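PDB 6JUF: SspB protein from Streptomyces clavuligerus, which probably acts as a DNase in SspABCD-SspE, a phosphorothioation-sensing defence system against phages. Local coordinates for residues A243-L254 with Q297-F307. Numbering follows the deposited sequence.
Sequences ARTTRNAGSISL and QRSLTFTSGPF
Gly250 and Phe302 form one hydrogen-bonded pair of an antiparallel ladder joining strand 250-253 to strand 298-302, the central strand of a three-stranded sheet completed by 289-293. The order of elements, helix 231-243, strand 250-253, helices 254-259 to 272-285, then hairpin 289-293/298-302, is consistent with a winged-helix-like unit, with 250-253 as its first strand and the hairpin as its wing. Two reciprocal backbone bonds define the Gly250-Phe302 pair, and two more define Ile252 with Leu300; Leu254 N to Arg298 O (2.9 Å, N-H...O 171°) extends the ladder into the first turn of helix 254-259. The strand directions differ by 154°, as expected for a twisted antiparallel pair.

The Phe302 ring lies against the backbone of its own partner. Its CG sits between the backbone N and the carbonyl carbon (chi1 35°), a torsion that folds the ring back over Gly250, whose O stands 3.6 Å above the ring plane. Phe302 CE2 also touches the backbone at Gly250 N, 3.3 Å away. Pro306 CB lies over the opposite ring face, offset toward the rim, while Asn248 O meets the ring edge in plane. Leu239 and Ala242 of helix 231-243 also touch this phenylalanine, tying the sheet to that helix.

Beyond the strands, Pro306 CG packs 3.5 Å from Thr246 O. An ST turn shapes the connecting loop, Thr246 OG1 accepting from Asn248 N, and the methyl CG2 of the same threonine is directed at the Phe302 edge.

The sheet face bearing Ser251, Ser253, Ser299 and Thr301 is more polar. There Ser251 CB touches Thr301 CG2, whereas Ser253 OG caps Arg256 N at the start of helix 254-259. One water joins two serines of this face, at 2.8 Å from Ser299 OG and 2.9 Å from Ser251 OG.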
loop_
_atom_site.group_PDB
_atom_site.type_symbol
_atom_site.label_atom_id
_atom_site.label_comp_id
_atom_site.label_asym_id
_atom_site.label_seq_id
_atom_site.Cartn_x
_atom_site.Cartn_y
_atom_site.Cartn_z
ATOM N N ALA B 243 25.423 -11.491 12.680
ATOM C CA ALA B 243 26.309 -11.607 11.531
ATOM C C ALA B 243 27.179 -10.366 11.247
ATOM O O ALA B 243 28.165 -10.465 10.569
ATOM C CB ALA B 243 25.528 -12.006 10.294
ATOM N N ARG B 244 26.761 -9.218 11.765
ATOM C CA ARG B 244 27.534 -8.012 11.624
ATOM C C ARG B 244 28.915 -8.187 12.248
ATOM O O ARG B 244 29.841 -7.568 11.787
ATOM C CB ARG B 244 26.816 -6.852 12.327
ATOM C CG ARG B 244 25.507 -6.508 11.668
ATOM C CD ARG B 244 24.875 -5.343 12.440
ATOM N NE ARG B 244 23.535 -4.993 11.901
ATOM C CZ ARG B 244 22.899 -3.852 12.125
ATOM N NH1 ARG B 244 23.389 -2.892 12.951
ATOM N NH2 ARG B 244 21.699 -3.663 11.522
ATOM N N THR B 245 29.041 -9.038 13.267
ATOM C CA THR B 245 30.303 -9.117 14.014
ATOM C C THR B 245 30.878 -10.538 14.009
ATOM O O THR B 245 32.001 -10.766 14.443
ATOM C CB THR B 245 30.171 -8.596 15.457
ATOM O OG1 THR B 245 29.145 -9.327 16.130
ATOM C CG2 THR B 245 29.828 -7.124 15.483
ATOM N N THR B 246 30.124 -11.518 13.523
ATOM C CA THR B 246 30.746 -12.849 13.418
ATOM C C THR B 246 30.295 -13.673 12.238
ATOM O O THR B 246 29.146 -13.587 11.809
ATOM C CB THR B 246 30.655 -13.673 14.718
ATOM O OG1 THR B 246 31.397 -14.896 14.551
ATOM C CG2 THR B 246 29.244 -13.992 15.111
ATOM N N ARG B 247 31.205 -14.499 11.750
ATOM C CA ARG B 247 31.015 -15.284 10.541
ATOM C C ARG B 247 30.927 -16.774 10.924
ATOM O O ARG B 247 30.786 -17.677 10.065
ATOM C CB ARG B 247 32.234 -15.030 9.628
ATOM C CG ARG B 247 32.033 -15.383 8.172
ATOM C CD ARG B 247 33.320 -15.259 7.359
ATOM N NE ARG B 247 34.026 -13.999 7.615
ATOM C CZ ARG B 247 33.779 -12.833 7.001
ATOM N NH1 ARG B 247 32.831 -12.731 6.072
ATOM N NH2 ARG B 247 34.492 -11.757 7.321
ATOM N N ASN B 248 31.014 -17.030 12.211
ATOM C CA ASN B 248 31.214 -18.379 12.725
ATOM C C ASN B 248 30.155 -18.755 13.739
ATOM O O ASN B 248 29.327 -17.904 14.130
ATOM C CB ASN B 248 32.585 -18.472 13.410
ATOM C CG ASN B 248 33.750 -18.214 12.454
ATOM O OD1 ASN B 248 33.834 -18.811 11.373
ATOM N ND2 ASN B 248 34.664 -17.321 12.861
ATOM N N ALA B 249 30.194 -19.996 14.222
ATOM C CA ALA B 249 29.353 -20.416 15.339
ATOM C C ALA B 249 29.540 -19.428 16.465
ATOM O O ALA B 249 30.647 -18.925 16.679
ATOM C CB ALA B 249 29.742 -21.800 15.829
ATOM N N GLY B 250 28.461 -19.144 17.169
ATOM C CA GLY B 250 28.535 -18.189 18.277
ATOM C C GLY B 250 27.206 -18.039 18.993
ATOM O O GLY B 250 26.376 -18.956 19.027
ATOM N N SER B 251 27.037 -16.886 19.626
ATOM C CA SER B 251 25.831 -16.603 20.387
ATOM C C SER B 251 25.687 -15.105 20.552
ATOM O O SER B 251 26.653 -14.349 20.384
ATOM C CB SER B 251 25.869 -17.285 21.758
ATOM O OG SER B 251 26.893 -16.701 22.557
ATOM N N ILE B 252 24.477 -14.691 20.877
ATOM C CA ILE B 252 24.184 -13.300 21.227
ATOM C C ILE B 252 23.041 -13.290 22.245
ATOM O O ILE B 252 22.089 -14.050 22.129
ATOM C CB ILE B 252 23.768 -12.463 19.966
ATOM C CG1 ILE B 252 23.439 -11.016 20.354
ATOM C CG2 ILE B 252 22.617 -13.115 19.238
ATOM C CD1 ILE B 252 23.498 -10.049 19.159
ATOM N N SER B 253 23.174 -12.446 23.261
ATOM C CA SER B 253 22.254 -12.508 24.372
ATOM C C SER B 253 20.920 -11.895 23.991
ATOM O O SER B 253 20.865 -11.013 23.107
ATOM C CB SER B 253 22.863 -11.737 25.557
ATOM O OG SER B 253 22.938 -10.340 25.268
ATOM N N LEU B 254 19.846 -12.393 24.594
ATOM C CA LEU B 254 18.524 -11.797 24.407
ATOM C C LEU B 254 18.509 -10.328 24.860
ATOM O O LEU B 254 17.826 -9.515 24.261
ATOM C CB LEU B 254 17.422 -12.598 25.082
ATOM C CG LEU B 254 16.747 -13.705 24.267
ATOM C CD1 LEU B 254 15.728 -13.046 23.310
ATOM C CD2 LEU B 254 17.741 -14.524 23.458
ATOM N N GLN B 297 21.271 -15.533 32.166
ATOM C CA GLN B 297 20.685 -14.726 31.114
ATOM C C GLN B 297 20.579 -15.619 29.884
ATOM O O GLN B 297 21.384 -16.520 29.744
ATOM C CB GLN B 297 21.576 -13.523 30.836
ATOM C CG GLN B 297 22.964 -13.899 30.362
ATOM C CD GLN B 297 23.508 -12.946 29.310
ATOM O OE1 GLN B 297 22.764 -12.120 28.742
ATOM N NE2 GLN B 297 24.809 -13.060 29.024
ATOM N N ARG B 298 19.577 -15.409 29.028
ATOM C CA ARG B 298 19.408 -16.266 27.881
ATOM C C ARG B 298 20.137 -15.702 26.688
ATOM O O ARG B 298 20.207 -14.499 26.500
ATOM C CB ARG B 298 17.914 -16.443 27.525
ATOM C CG ARG B 298 17.154 -17.276 28.537
ATOM C CD ARG B 298 16.323 -18.392 27.916
ATOM N NE ARG B 298 15.059 -17.875 27.433
ATOM C CZ ARG B 298 14.124 -18.561 26.762
ATOM N NH1 ARG B 298 14.261 -19.858 26.441
ATOM N NH2 ARG B 298 13.031 -17.923 26.384
ATOM N N SER B 299 20.627 -16.601 25.861
ATOM C CA SER B 299 21.229 -16.268 24.597
ATOM C C SER B 299 20.677 -17.146 23.492
ATOM O O SER B 299 20.251 -18.325 23.703
ATOM C CB SER B 299 22.746 -16.432 24.618
ATOM O OG SER B 299 23.319 -15.495 25.522
ATOM N N LEU B 300 20.716 -16.570 22.297
ATOM C CA LEU B 300 20.542 -17.357 21.070
ATOM C C LEU B 300 21.889 -17.898 20.615
ATOM O O LEU B 300 22.869 -17.140 20.460
ATOM C CB LEU B 300 19.950 -16.464 19.984
ATOM C CG LEU B 300 19.927 -16.970 18.524
ATOM C CD1 LEU B 300 18.932 -18.120 18.387
ATOM C CD2 LEU B 300 19.572 -15.800 17.582
ATOM N N THR B 301 21.975 -19.224 20.441
ATOM C CA THR B 301 23.184 -19.829 19.946
ATOM C C THR B 301 22.988 -20.322 18.520
ATOM O O THR B 301 21.863 -20.718 18.131
ATOM C CB THR B 301 23.667 -20.963 20.852
ATOM O OG1 THR B 301 22.774 -22.087 20.753
ATOM C CG2 THR B 301 23.802 -20.429 22.296
ATOM N N PHE B 302 24.074 -20.331 17.760
ATOM C CA PHE B 302 24.065 -20.866 16.404
ATOM C C PHE B 302 25.356 -21.673 16.137
ATOM O O PHE B 302 26.452 -21.197 16.488
ATOM C CB PHE B 302 23.877 -19.711 15.345
ATOM C CG PHE B 302 24.569 -18.391 15.741
ATOM C CD1 PHE B 302 23.881 -17.459 16.555
ATOM C CD2 PHE B 302 25.877 -18.097 15.340
ATOM C CE1 PHE B 302 24.527 -16.293 16.949
ATOM C CE2 PHE B 302 26.491 -16.905 15.752
ATOM C CZ PHE B 302 25.807 -16.013 16.545
ATOM N N THR B 303 25.210 -22.882 15.565
ATOM C CA THR B 303 26.351 -23.848 15.469
ATOM C C THR B 303 27.140 -23.596 14.188
ATOM O O THR B 303 28.135 -24.289 13.905
ATOM C CB THR B 303 25.847 -25.296 15.450
ATOM O OG1 THR B 303 24.899 -25.474 14.361
ATOM C CG2 THR B 303 25.222 -25.699 16.780
ATOM N N SER B 304 26.683 -22.617 13.389
ATOM C CA SER B 304 27.436 -22.206 12.210
ATOM C C SER B 304 27.168 -20.754 11.937
ATOM O O SER B 304 26.458 -20.108 12.719
ATOM C CB SER B 304 27.141 -23.094 10.971
ATOM O OG SER B 304 25.793 -22.950 10.514
ATOM N N GLY B 305 27.788 -20.202 10.900
ATOM C CA GLY B 305 27.760 -18.758 10.629
ATOM C C GLY B 305 26.336 -18.232 10.613
ATOM O O GLY B 305 25.471 -18.778 9.921
ATOM N N PRO B 306 26.083 -17.134 11.303
ATOM C CA PRO B 306 24.688 -16.690 11.409
ATOM C C PRO B 306 24.095 -16.058 10.148
ATOM O O PRO B 306 22.842 -16.048 9.999
ATOM C CB PRO B 306 24.714 -15.678 12.550
ATOM C CG PRO B 306 26.139 -15.189 12.563
ATOM C CD PRO B 306 26.958 -16.422 12.236
ATOM N N PHE B 307 24.902 -15.485 9.285
ATOM C CA PHE B 307 24.357 -14.918 8.074
ATOM C C PHE B 307 23.659 -15.956 7.211
ATOM O O PHE B 307 22.529 -15.693 6.724
ATOM C CB PHE B 307 25.444 -14.208 7.274
ATOM C CG PHE B 307 24.915 -13.437 6.108
ATOM C CD1 PHE B 307 24.503 -12.124 6.305
ATOM C CD2 PHE B 307 24.807 -14.024 4.846
ATOM C CE1 PHE B 307 24.016 -11.360 5.237
ATOM C CE2 PHE B 307 24.357 -13.293 3.744
ATOM C CZ PHE B 307 23.942 -11.950 3.946
HETATM O O HOH W 1 27.786 -15.244 9.043
HETATM O O HOH W 2 25.697 -14.618 24.248
HETATM O O HOH W 3 23.995 -9.260 27.436
#